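Putative O-GlcNAcase nagJ (Clostridium perfringens, PDB 6PV5) probably cleaves N-acetylhexosamine from glycans, as a family 84 glycoside hydrolase whose N-terminal and catalytic domains and following helical domain make up this chain. Local coordinates at residues A[506-510]-A[523-527]; A[410-416]-A[489-495]; A[232-236]-A[280-284]; A[202-206]-A[245-249]. One frame throughout, in Å; residues are numbered along the deposited sequence.

Contact 1: residues A[506-510]-A[523-527]; sequences TIDSL and ELSNL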
loop_
_atom_site.group_PDB
_atom_site.type_symbol
_atom_site.label_atom_id
_atom_site.label_comp_id
_atom_site.label_asym_id
_atom_site.label_seq_id
_atom_site.Cartn_x
_atom_site.Cartn_y
_atom_site.Cartn_z
ATOM N N THR A 506 -15.796 15.853 -20.109
ATOM C CA THR A 506 -15.795 17.133 -20.803
ATOM C C THR A 506 -15.498 16.936 -22.284
ATOM O O THR A 506 -16.202 17.491 -23.124
ATOM C CB THR A 506 -14.853 18.136 -20.126
ATOM O OG1 THR A 506 -15.400 18.351 -18.828
ATOM C CG2 THR A 506 -14.792 19.467 -20.835
ATOM N N ILE A 507 -14.478 16.118 -22.595
ATOM C CA ILE A 507 -14.074 15.853 -23.970
ATOM C C ILE A 507 -15.177 15.085 -24.702
ATOM O O ILE A 507 -15.578 15.475 -25.794
ATOM C CB ILE A 507 -12.689 15.176 -24.012
ATOM C CG1 ILE A 507 -11.607 16.188 -23.635
ATOM C CG2 ILE A 507 -12.405 14.528 -25.368
ATOM C CD1 ILE A 507 -10.339 15.582 -23.069
ATOM N N ASP A 508 -15.674 13.999 -24.107
ATOM C CA ASP A 508 -16.650 13.142 -24.767
ATOM C C ASP A 508 -17.887 13.964 -25.138
ATOM O O ASP A 508 -18.500 13.767 -26.198
ATOM C CB ASP A 508 -16.995 11.945 -23.876
ATOM C CG ASP A 508 -15.848 10.942 -23.719
ATOM O OD1 ASP A 508 -14.895 10.992 -24.536
ATOM O OD2 ASP A 508 -15.915 10.099 -22.782
ATOM N N SER A 509 -18.248 14.875 -24.228
ATOM C CA SER A 509 -19.382 15.775 -24.373
ATOM C C SER A 509 -19.083 16.822 -25.452
ATOM O O SER A 509 -19.951 17.163 -26.252
ATOM C CB SER A 509 -19.742 16.385 -23.014
ATOM O OG SER A 509 -20.311 17.678 -23.130
ATOM N N LEU A 510 -17.836 17.308 -25.473
ATOM C CA LEU A 510 -17.408 18.287 -26.453
ATOM C C LEU A 510 -17.595 17.713 -27.858
ATOM O O LEU A 510 -18.148 18.394 -28.726
ATOM C CB LEU A 510 -15.953 18.673 -26.183
ATOM C CG LEU A 510 -15.304 19.663 -27.150
ATOM C CD1 LEU A 510 -14.272 20.490 -26.413
ATOM C CD2 LEU A 510 -14.646 18.958 -28.325
ATOM N N GLU A 523 -16.965 24.160 -22.460
ATOM C CA GLU A 523 -16.052 23.025 -22.484
ATOM C C GLU A 523 -14.639 23.480 -22.825
ATOM O O GLU A 523 -13.690 23.090 -22.152
ATOM C CB GLU A 523 -16.485 21.995 -23.528
ATOM C CG GLU A 523 -17.632 21.120 -23.070
ATOM C CD GLU A 523 -19.025 21.683 -23.316
ATOM O OE1 GLU A 523 -19.139 22.849 -23.784
ATOM O OE2 GLU A 523 -19.993 20.948 -23.049
ATOM N N LEU A 524 -14.503 24.320 -23.861
ATOM C CA LEU A 524 -13.200 24.856 -24.231
ATOM C C LEU A 524 -12.589 25.617 -23.056
ATOM O O LEU A 524 -11.401 25.471 -22.748
ATOM C CB LEU A 524 -13.334 25.750 -25.473
ATOM C CG LEU A 524 -13.512 24.991 -26.790
ATOM C CD1 LEU A 524 -13.172 25.899 -27.970
ATOM C CD2 LEU A 524 -12.638 23.739 -26.815
ATOM N N SER A 525 -13.428 26.419 -22.397
ATOM C CA SER A 525 -13.028 27.156 -21.212
ATOM C C SER A 525 -12.562 26.199 -20.116
ATOM O O SER A 525 -11.535 26.440 -19.504
ATOM C CB SER A 525 -14.157 28.042 -20.732
ATOM O OG SER A 525 -13.720 28.860 -19.656
ATOM N N ASN A 526 -13.320 25.117 -19.884
ATOM C CA ASN A 526 -13.010 24.138 -18.852
ATOM C C ASN A 526 -11.679 23.465 -19.174
ATOM O O ASN A 526 -10.815 23.377 -18.312
ATOM C CB ASN A 526 -14.098 23.062 -18.753
ATOM C CG ASN A 526 -15.286 23.499 -17.925
ATOM O OD1 ASN A 526 -15.180 24.419 -17.112
ATOM N ND2 ASN A 526 -16.413 22.829 -18.105
ATOM N N LEU A 527 -11.524 23.031 -20.435
ATOM C CA LEU A 527 -10.308 22.375 -20.878
ATOM C C LEU A 527 -9.116 23.318 -20.759
ATOM O O LEU A 527 -8.056 22.903 -20.297
ATOM C CB LEU A 527 -10.496 21.855 -22.305
ATOM C CG LEU A 527 -11.428 20.658 -22.438
ATOM C CD1 LEU A 527 -11.481 20.181 -23.890
ATOM C CD2 LEU A 527 -10.999 19.534 -21.489
HETATM O O HOH W 1 -18.078 20.007 -18.973
#
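Glu523 OE2 is gripped by two groups: it takes a weak hydrogen bond from Ser509 OG at 3.3 Å and forms a salt bridge with Lys513, one turn further along the helix of Ser509. The glutamate's CB and CG lie along Thr506, and the bend at its second torsion (chi2 86°) then swings the carboxylate toward Ser509. A second polar link runs through one water, which donates to Thr506 OG1 and weakly accepts from Asn526 ND2; Thr506 OG1 also bonds the carbonyl O of Glu502. Beside these polar groups the contact is aliphatic. The methyl CG2 of Thr506 lies 3.8 Å from Leu527 CD2, the two side chains passing in opposite directions. Leu510 CD1 touches two leucines, 3.7 Å from Leu524 CD2 and 3.8 Å from Leu527 CD1, and Leu527 meets Ile507 CG1 at about a right angle. The helices 501-515 and 521-544 form an antiparallel hairpin in the post-catalytic helical domain; the axes of 506-510 and 523-527 approach to 10.1 Å, with 152° between their directions. Phe615 touches Ile507 and Leu527, while Ile572 of helix 548-579 touches both Leu524 and Leu527. Apolar contacts therefore probably carry most of the cohesion, with the Lys513 ion pair anchoring the carboxylate.

Contact 2: residues A[410-416]-A[489-495]; sequences YKEDKMA and HSTRLDT
Leu493 sits among Tyr410, Lys411, Lys414 and Ala416, where a loop of the catalytic (beta/alpha)8 barrel, between its last two strands, meets the linker into the helical domain. Its two methyls divide the work: CD1 lies 3.6 Å from Lys414 CG, and CD2 lies 3.6 Å from Ala416 CB. Near its CB, the phenol OH of Tyr410 accepts a hydrogen bond from Asp494 N at 3.1 Å, with an N-H...O angle of 160° and the donor in the ring plane. The Asp494 carboxylate lies alongside the same ring, with CG near CE2 and its plane turned 44° from the ring. Lys411, bent at its last two torsions, brings NZ to Asp494 OD1 from above the carboxylate plane in a salt bridge of 3.1 Å. Lys414 is instead fully extended, and its NZ donates to Arg492 O at 2.8 Å in the carbonyl plane. Ser490 OG donates to Met415 O at 2.7 Å and takes a hydrogen bond from a water that also accepts from Met415 N.

In the next shell, a type I turn from Lys411 to Lys414 places both lysines. Tyr410 lies about 11 Å from Asp305, the predicted proton donor, side chain to side chain. Asp499 forms a salt bridge with Lys414 NZ, and Asn609 OD1 accepts a hydrogen bond from the same ammonium, which thus joins three partners.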
loop_
_atom_site.group_PDB
_atom_site.type_symbol
_atom_site.label_atom_id
_atom_site.label_comp_id
_atom_site.label_asym_id
_atom_site.label_seq_id
_atom_site.Cartn_x
_atom_site.Cartn_y
_atom_site.Cartn_z
ATOM N N TYR A 410 4.838 -4.297 -15.719
ATOM C CA TYR A 410 4.362 -4.704 -17.031
ATOM C C TYR A 410 4.094 -3.476 -17.915
ATOM O O TYR A 410 3.762 -3.642 -19.079
ATOM C CB TYR A 410 3.095 -5.552 -16.856
ATOM C CG TYR A 410 1.984 -4.805 -16.158
ATOM C CD1 TYR A 410 1.914 -4.752 -14.772
ATOM C CD2 TYR A 410 1.030 -4.106 -16.884
ATOM C CE1 TYR A 410 0.930 -4.016 -14.128
ATOM C CE2 TYR A 410 0.027 -3.379 -16.259
ATOM C CZ TYR A 410 -0.022 -3.332 -14.876
ATOM O OH TYR A 410 -1.021 -2.633 -14.245
ATOM N N LYS A 411 4.245 -2.254 -17.371
ATOM C CA LYS A 411 4.022 -1.009 -18.102
ATOM C C LYS A 411 4.870 0.099 -17.478
ATOM O O LYS A 411 4.357 1.055 -16.881
ATOM C CB LYS A 411 2.538 -0.611 -18.102
ATOM C CG LYS A 411 2.196 0.438 -19.165
ATOM C CD LYS A 411 0.963 1.301 -18.881
ATOM C CE LYS A 411 -0.273 0.564 -18.399
ATOM N NZ LYS A 411 -0.765 -0.436 -19.372
ATOM N N GLU A 412 6.185 -0.062 -17.589
ATOM C CA GLU A 412 7.084 0.559 -16.635
ATOM C C GLU A 412 7.243 2.058 -16.904
ATOM O O GLU A 412 7.770 2.743 -16.051
ATOM C CB GLU A 412 8.432 -0.169 -16.612
ATOM C CG GLU A 412 8.915 -0.490 -18.022
ATOM C CD GLU A 412 10.405 -0.761 -18.191
ATOM O OE1 GLU A 412 11.075 -1.020 -17.170
ATOM O OE2 GLU A 412 10.895 -0.713 -19.352
ATOM N N ASP A 413 6.781 2.549 -18.060
ATOM C CA ASP A 413 6.925 3.961 -18.406
ATOM C C ASP A 413 5.771 4.786 -17.851
ATOM O O ASP A 413 5.806 6.013 -17.929
ATOM C CB ASP A 413 6.943 4.183 -19.923
ATOM C CG ASP A 413 8.136 3.509 -20.584
ATOM O OD1 ASP A 413 9.250 3.602 -20.018
ATOM O OD2 ASP A 413 7.933 2.858 -21.631
ATOM N N LYS A 414 4.751 4.118 -17.303
ATOM C CA LYS A 414 3.689 4.858 -16.628
ATOM C C LYS A 414 3.761 4.628 -15.118
ATOM O O LYS A 414 3.758 3.478 -14.691
ATOM C CB LYS A 414 2.320 4.416 -17.156
ATOM C CG LYS A 414 1.186 5.256 -16.602
ATOM C CD LYS A 414 -0.130 5.169 -17.350
ATOM C CE LYS A 414 -1.090 6.232 -16.827
ATOM N NZ LYS A 414 -2.419 6.139 -17.490
ATOM N N MET A 415 3.762 5.712 -14.319
ATOM C CA MET A 415 3.706 5.610 -12.869
ATOM C C MET A 415 2.250 5.459 -12.416
ATOM O O MET A 415 1.377 6.184 -12.878
ATOM C CB MET A 415 4.284 6.847 -12.170
ATOM C CG MET A 415 5.736 7.173 -12.506
ATOM S SD MET A 415 6.855 5.822 -12.032
ATOM C CE MET A 415 8.401 6.685 -11.754
ATOM N N ALA A 416 2.006 4.546 -11.461
ATOM C CA ALA A 416 0.697 4.431 -10.830
ATOM C C ALA A 416 0.730 5.263 -9.557
ATOM O O ALA A 416 1.466 4.935 -8.626
ATOM C CB ALA A 416 0.388 2.978 -10.543
ATOM N N HIS A 489 -3.617 12.501 -13.690
ATOM C CA HIS A 489 -3.477 12.005 -15.053
ATOM C C HIS A 489 -2.658 10.719 -15.096
ATOM O O HIS A 489 -2.224 10.305 -16.162
ATOM C CB HIS A 489 -2.835 13.069 -15.952
ATOM C CG HIS A 489 -3.684 14.273 -16.172
ATOM N ND1 HIS A 489 -4.452 14.419 -17.295
ATOM C CD2 HIS A 489 -3.905 15.367 -15.408
ATOM C CE1 HIS A 489 -5.102 15.571 -17.239
ATOM N NE2 HIS A 489 -4.792 16.164 -16.089
ATOM N N SER A 490 -2.452 10.075 -13.943
ATOM C CA SER A 490 -1.517 8.958 -13.883
ATOM C C SER A 490 -1.988 7.888 -12.889
ATOM O O SER A 490 -1.219 7.502 -11.995
ATOM C CB SER A 490 -0.160 9.476 -13.442
ATOM O OG SER A 490 0.865 8.604 -13.896
ATOM N N THR A 491 -3.262 7.483 -12.975
ATOM C CA THR A 491 -3.808 6.600 -11.947
ATOM C C THR A 491 -4.073 5.227 -12.546
ATOM O O THR A 491 -3.930 4.230 -11.866
ATOM C CB THR A 491 -5.028 7.175 -11.209
ATOM O OG1 THR A 491 -6.079 7.425 -12.149
ATOM C CG2 THR A 491 -4.726 8.460 -10.466
ATOM N N ARG A 492 -4.399 5.188 -13.833
ATOM C CA ARG A 492 -4.891 3.968 -14.444
ATOM C C ARG A 492 -3.768 3.264 -15.204
ATOM O O ARG A 492 -3.194 3.839 -16.124
ATOM C CB ARG A 492 -6.076 4.314 -15.356
ATOM C CG ARG A 492 -6.657 3.151 -16.148
ATOM C CD ARG A 492 -7.488 2.210 -15.277
ATOM N NE ARG A 492 -8.030 1.097 -16.056
ATOM C CZ ARG A 492 -8.815 0.125 -15.586
ATOM N NH1 ARG A 492 -9.181 0.099 -14.315
ATOM N NH2 ARG A 492 -9.246 -0.811 -16.403
ATOM N N LEU A 493 -3.498 2.002 -14.840
ATOM C CA LEU A 493 -2.632 1.127 -15.608
ATOM C C LEU A 493 -3.499 0.015 -16.199
ATOM O O LEU A 493 -4.411 0.300 -16.969
ATOM C CB LEU A 493 -1.515 0.603 -14.695
ATOM C CG LEU A 493 -0.191 1.382 -14.649
ATOM C CD1 LEU A 493 -0.412 2.860 -14.472
ATOM C CD2 LEU A 493 0.653 0.881 -13.487
ATOM N N ASP A 494 -3.241 -1.255 -15.863
ATOM C CA ASP A 494 -4.216 -2.265 -16.246
ATOM C C ASP A 494 -5.334 -2.342 -15.204
ATOM O O ASP A 494 -6.332 -3.000 -15.415
ATOM C CB ASP A 494 -3.572 -3.623 -16.503
ATOM C CG ASP A 494 -2.852 -3.680 -17.837
ATOM O OD1 ASP A 494 -2.805 -2.637 -18.518
ATOM O OD2 ASP A 494 -2.322 -4.768 -18.169
ATOM N N THR A 495 -5.158 -1.656 -14.078
ATOM C CA THR A 495 -6.198 -1.530 -13.075
ATOM C C THR A 495 -6.008 -0.142 -12.487
ATOM O O THR A 495 -5.031 0.519 -12.835
ATOM C CB THR A 495 -6.120 -2.657 -12.032
ATOM O OG1 THR A 495 -7.303 -2.622 -11.224
ATOM C CG2 THR A 495 -4.894 -2.557 -11.146
HETATM O O HOH W 2 3.051 8.302 -15.237
#

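Contact 3: residues A[232-236]-A[280-284]; sequences EKWRE and DFKAL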
loop_
_atom_site.group_PDB
_atom_site.type_symbol
_atom_site.label_atom_id
_atom_site.label_comp_id
_atom_site.label_asym_id
_atom_site.label_seq_id
_atom_site.Cartn_x
_atom_site.Cartn_y
_atom_site.Cartn_z
ATOM N N GLU A 232 16.983 -19.240 -6.817
ATOM C CA GLU A 232 17.918 -20.098 -7.537
ATOM C C GLU A 232 18.763 -20.881 -6.533
ATOM O O GLU A 232 18.994 -22.076 -6.706
ATOM C CB GLU A 232 18.864 -19.303 -8.438
ATOM C CG GLU A 232 18.350 -19.099 -9.852
ATOM C CD GLU A 232 17.661 -17.763 -10.098
ATOM O OE1 GLU A 232 17.249 -17.105 -9.109
ATOM O OE2 GLU A 232 17.541 -17.381 -11.282
ATOM N N LYS A 233 19.212 -20.187 -5.485
ATOM C CA LYS A 233 20.026 -20.791 -4.446
ATOM C C LYS A 233 19.227 -20.911 -3.150
ATOM O O LYS A 233 19.740 -20.568 -2.089
ATOM C CB LYS A 233 21.210 -19.867 -4.147
ATOM C CG LYS A 233 22.171 -19.603 -5.298
ATOM C CD LYS A 233 23.387 -18.810 -4.843
ATOM C CE LYS A 233 24.187 -18.229 -5.989
ATOM N NZ LYS A 233 24.925 -19.268 -6.746
ATOM N N TRP A 234 17.969 -21.374 -3.222
ATOM C CA TRP A 234 17.130 -21.429 -2.025
ATOM C C TRP A 234 17.706 -22.364 -0.962
ATOM O O TRP A 234 17.452 -22.167 0.221
ATOM C CB TRP A 234 15.687 -21.825 -2.341
ATOM C CG TRP A 234 15.551 -23.184 -2.946
ATOM C CD1 TRP A 234 15.636 -23.493 -4.269
ATOM C CD2 TRP A 234 15.299 -24.426 -2.259
ATOM N NE1 TRP A 234 15.433 -24.833 -4.460
ATOM C CE2 TRP A 234 15.220 -25.432 -3.242
ATOM C CE3 TRP A 234 15.133 -24.785 -0.915
ATOM C CZ2 TRP A 234 14.991 -26.773 -2.929
ATOM C CZ3 TRP A 234 14.884 -26.108 -0.606
ATOM C CH2 TRP A 234 14.825 -27.088 -1.600
ATOM N N ARG A 235 18.444 -23.390 -1.389
ATOM C CA ARG A 235 19.025 -24.337 -0.446
ATOM C C ARG A 235 20.132 -23.685 0.385
ATOM O O ARG A 235 20.346 -24.077 1.528
ATOM C CB ARG A 235 19.567 -25.559 -1.187
ATOM C CG ARG A 235 18.483 -26.422 -1.810
ATOM C CD ARG A 235 19.170 -27.264 -2.858
ATOM N NE ARG A 235 18.262 -28.122 -3.606
ATOM C CZ ARG A 235 17.691 -27.797 -4.762
ATOM N NH1 ARG A 235 17.925 -26.617 -5.314
ATOM N NH2 ARG A 235 16.891 -28.657 -5.366
ATOM N N GLU A 236 20.806 -22.671 -0.183
ATOM C CA GLU A 236 22.035 -22.144 0.388
ATOM C C GLU A 236 21.731 -21.069 1.427
ATOM O O GLU A 236 20.908 -20.186 1.207
ATOM C CB GLU A 236 22.974 -21.630 -0.704
ATOM C CG GLU A 236 23.213 -22.626 -1.826
ATOM C CD GLU A 236 24.206 -22.181 -2.896
ATOM O OE1 GLU A 236 25.011 -21.240 -2.622
ATOM O OE2 GLU A 236 24.174 -22.763 -4.010
ATOM N N ASP A 280 16.014 -32.585 -0.508
ATOM C CA ASP A 280 15.459 -31.263 -0.771
ATOM C C ASP A 280 14.657 -30.791 0.434
ATOM O O ASP A 280 14.802 -29.643 0.843
ATOM C CB ASP A 280 14.724 -31.199 -2.111
ATOM C CG ASP A 280 15.674 -30.926 -3.262
ATOM O OD1 ASP A 280 16.806 -30.466 -2.987
ATOM O OD2 ASP A 280 15.288 -31.180 -4.422
ATOM N N PHE A 281 13.878 -31.696 1.049
ATOM C CA PHE A 281 13.131 -31.317 2.241
ATOM C C PHE A 281 14.056 -30.938 3.400
ATOM O O PHE A 281 13.737 -30.037 4.183
ATOM C CB PHE A 281 12.066 -32.355 2.634
ATOM C CG PHE A 281 11.120 -31.781 3.657
ATOM C CD1 PHE A 281 11.416 -31.841 5.008
ATOM C CD2 PHE A 281 9.992 -31.074 3.260
ATOM C CE1 PHE A 281 10.586 -31.245 5.947
ATOM C CE2 PHE A 281 9.165 -30.473 4.197
ATOM C CZ PHE A 281 9.470 -30.546 5.537
ATOM N N LYS A 282 15.184 -31.653 3.550
ATOM C CA LYS A 282 16.127 -31.357 4.628
ATOM C C LYS A 282 16.792 -30.004 4.366
ATOM O O LYS A 282 16.924 -29.172 5.268
ATOM C CB LYS A 282 17.139 -32.500 4.800
ATOM N N ALA A 283 17.172 -29.783 3.101
ATOM C CA ALA A 283 17.673 -28.494 2.643
ATOM C C ALA A 283 16.730 -27.372 3.086
ATOM O O ALA A 283 17.176 -26.392 3.688
ATOM C CB ALA A 283 17.863 -28.527 1.145
ATOM N N LEU A 284 15.421 -27.570 2.848
ATOM C CA LEU A 284 14.404 -26.572 3.144
ATOM C C LEU A 284 14.369 -26.291 4.641
ATOM O O LEU A 284 14.370 -25.127 5.064
ATOM C CB LEU A 284 13.044 -27.053 2.621
ATOM C CG LEU A 284 11.827 -26.170 2.922
ATOM C CD1 LEU A 284 12.009 -24.751 2.389
ATOM C CD2 LEU A 284 10.569 -26.796 2.325
HETATM O O HOH W 3 19.763 -25.833 3.402
#
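Arg235 and Asp280 form the salt bridge that joins the loop 232-236 to helix 274-294. The shortest bond runs from Arg235 NE to Asp280 OD1, 2.8 Å long with an N-H...O angle of 149°; OD1 lies at the guanidinium edge, yet the donor approaches from above the carboxylate plane. NH2 adds weak bonds to OD1 at 3.0 Å and OD2 at 3.1 Å, an uneven fork, with the two flat groups turned 53° apart. Outside the pair, Asp280 OD2 accepts from Lys271 N and Arg235 NH1 pairs with Asp269 OD2. The other oxygen of Asp269 accepts from Trp234 NE1, so one aspartate serves both neighbouring side chains, and Lys287 NZ bonds the carbonyls of Trp234 and Glu236. The indole lies with CZ2 over the centre of the guanidinium, 3.4 Å above its plane, and points its far rim at the helix: Trp234 CH2 meets Asp280 O edge-on at 3.5 Å, and CZ3 packs on Leu284 CB. Ala283 CB rests 3.7 Å from Arg235 CG. One water donates to both Arg235 O and Ala283 O. Within the (beta/alpha)8 barrel this pins the loop after the second strand to the helix after the third. The two aspartates probably offset the arginine's charge, and their several bonds would hold its guanidinium, tilted, over the indole.

Contact 4: residues A[202-206]-A[245-249]; sequences QEERL and RMKEL
The Gln202 amide and the Arg245 guanidinium belong to side chains that cross at a slant, their planes 78° apart, with Gln202 OE1 near the plane of the guanidinium at its edge. The same OE1 lies 3.2 Å from Arg245 CG, and one guanidinium face carries Met246 CG toward its rim. Gln202 turns at its second torsion (chi2 71°), which brings NE2 over the start of helix 243-255. There Gln202 NE2 donates to Arg245 O at 3.0 Å, from a position tilted out of the carbonyl plane, and makes a weak bond of 3.3 Å to Glu248 OE1, whose carboxylate is turned 32° from the amide. Leu206 CD1 lies 3.7 Å from Glu248 CD, the side chains crossing at about a right angle. Deeper in, Leu249 CD2 touches Arg205 CB at 3.7 Å and Leu206 CD2 at 4.0 Å. Segments 202-206 and 245-249 run 18° apart, on successive outer helices of the (beta/alpha)8 barrel. Arg205 NH2 and Arg245 NH1 approach to 3.7 Å, but Glu193 forms a salt bridge with Arg205 and Tyr222 OH hydrogen-bonds Arg245 NH1. The acidic partner of Arg205 would probably ease the repulsion, while the neutral amide links the helices through a backbone carbonyl and, weakly, a carboxylate.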
loop_
_atom_site.group_PDB
_atom_site.type_symbol
_atom_site.label_atom_id
_atom_site.label_comp_id
_atom_site.label_asym_id
_atom_site.label_seq_id
_atom_site.Cartn_x
_atom_site.Cartn_y
_atom_site.Cartn_z
ATOM N N GLN A 202 18.917 -1.043 0.160
ATOM C CA GLN A 202 18.856 -1.168 1.604
ATOM C C GLN A 202 18.198 0.071 2.200
ATOM O O GLN A 202 17.339 -0.052 3.071
ATOM C CB GLN A 202 20.269 -1.395 2.162
ATOM C CG GLN A 202 20.301 -1.689 3.659
ATOM C CD GLN A 202 19.765 -3.049 4.058
ATOM O OE1 GLN A 202 19.417 -3.891 3.220
ATOM N NE2 GLN A 202 19.675 -3.269 5.365
ATOM N N GLU A 203 18.622 1.267 1.754
ATOM C CA GLU A 203 18.045 2.500 2.276
ATOM C C GLU A 203 16.543 2.553 1.971
ATOM O O GLU A 203 15.755 2.947 2.825
ATOM C CB GLU A 203 18.776 3.742 1.744
ATOM N N GLU A 204 16.143 2.152 0.760
ATOM C CA GLU A 204 14.723 2.193 0.396
ATOM C C GLU A 204 13.921 1.224 1.274
ATOM O O GLU A 204 12.912 1.590 1.872
ATOM C CB GLU A 204 14.561 1.933 -1.104
ATOM C CG GLU A 204 15.099 3.073 -1.953
ATOM C CD GLU A 204 15.131 2.849 -3.452
ATOM O OE1 GLU A 204 15.426 1.711 -3.906
ATOM O OE2 GLU A 204 14.842 3.823 -4.181
ATOM N N ARG A 205 14.418 -0.005 1.400
ATOM C CA ARG A 205 13.769 -1.023 2.217
ATOM C C ARG A 205 13.549 -0.553 3.645
ATOM O O ARG A 205 12.421 -0.630 4.147
ATOM C CB ARG A 205 14.565 -2.315 2.134
ATOM C CG ARG A 205 14.356 -3.001 0.800
ATOM C CD ARG A 205 15.281 -4.179 0.740
ATOM N NE ARG A 205 15.021 -4.843 -0.512
ATOM C CZ ARG A 205 15.909 -5.603 -1.129
ATOM N NH1 ARG A 205 15.578 -6.168 -2.275
ATOM N NH2 ARG A 205 17.112 -5.802 -0.592
ATOM N N LEU A 206 14.606 0.013 4.253
ATOM C CA LEU A 206 14.527 0.483 5.623
ATOM C C LEU A 206 13.548 1.638 5.692
ATOM O O LEU A 206 12.770 1.766 6.643
ATOM C CB LEU A 206 15.913 0.934 6.094
ATOM C CG LEU A 206 16.930 -0.186 6.319
ATOM C CD1 LEU A 206 18.324 0.386 6.590
ATOM C CD2 LEU A 206 16.493 -1.093 7.461
ATOM N N ARG A 245 23.313 -7.025 6.586
ATOM C CA ARG A 245 22.310 -6.419 5.723
ATOM C C ARG A 245 20.923 -6.901 6.160
ATOM O O ARG A 245 20.015 -6.103 6.393
ATOM C CB ARG A 245 22.646 -6.753 4.265
ATOM C CG ARG A 245 21.618 -6.281 3.251
ATOM C CD ARG A 245 22.017 -6.595 1.826
ATOM N NE ARG A 245 21.752 -7.939 1.319
ATOM C CZ ARG A 245 20.542 -8.483 1.160
ATOM N NH1 ARG A 245 19.452 -7.823 1.525
ATOM N NH2 ARG A 245 20.432 -9.703 0.659
ATOM N N MET A 246 20.795 -8.221 6.334
ATOM C CA MET A 246 19.516 -8.849 6.625
ATOM C C MET A 246 19.056 -8.532 8.049
ATOM O O MET A 246 17.878 -8.230 8.258
ATOM C CB MET A 246 19.608 -10.358 6.376
ATOM C CG MET A 246 19.750 -10.731 4.895
ATOM S SD MET A 246 18.279 -10.326 3.849
ATOM C CE MET A 246 16.980 -10.863 4.961
ATOM N N LYS A 247 19.996 -8.509 9.014
ATOM C CA LYS A 247 19.672 -8.298 10.421
ATOM C C LYS A 247 19.110 -6.898 10.626
ATOM O O LYS A 247 18.185 -6.677 11.418
ATOM C CB LYS A 247 20.912 -8.473 11.313
ATOM N N GLU A 248 19.708 -5.944 9.914
ATOM C CA GLU A 248 19.258 -4.567 9.987
ATOM C C GLU A 248 17.800 -4.485 9.509
ATOM O O GLU A 248 16.956 -3.888 10.178
ATOM C CB GLU A 248 20.254 -3.681 9.238
ATOM C CG GLU A 248 19.960 -2.203 9.388
ATOM C CD GLU A 248 20.940 -1.269 8.700
ATOM O OE1 GLU A 248 21.478 -1.646 7.623
ATOM O OE2 GLU A 248 21.160 -0.158 9.243
ATOM N N LEU A 249 17.491 -5.149 8.390
ATOM C CA LEU A 249 16.110 -5.241 7.918
ATOM C C LEU A 249 15.221 -5.824 9.018
ATOM O O LEU A 249 14.246 -5.182 9.429
ATOM C CB LEU A 249 16.045 -6.089 6.642
ATOM C CG LEU A 249 16.537 -5.415 5.361
ATOM C CD1 LEU A 249 16.473 -6.363 4.173
ATOM C CD2 LEU A 249 15.750 -4.151 5.062
#

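From the N terminus, contact 4 opens first at 202-206 and closes at 245-249, joining the first two outer helices of the barrel across the second strand, 219-222. Contact 3 opens inside that loop, at 232-236, and closes beyond it at 280-284, so the two cross; their centres lie 23 Å apart, and together they link three successive strand-helix units. Contact 2 follows in series, closing a long loop from 410-416, before the last barrel strand, to 489-495, which leads into the helical domain. Contact 1 then closes the short turn between helices 501-515 and 521-544, with its centre 60 Å from that of contact 3 on the opposite side of the chain.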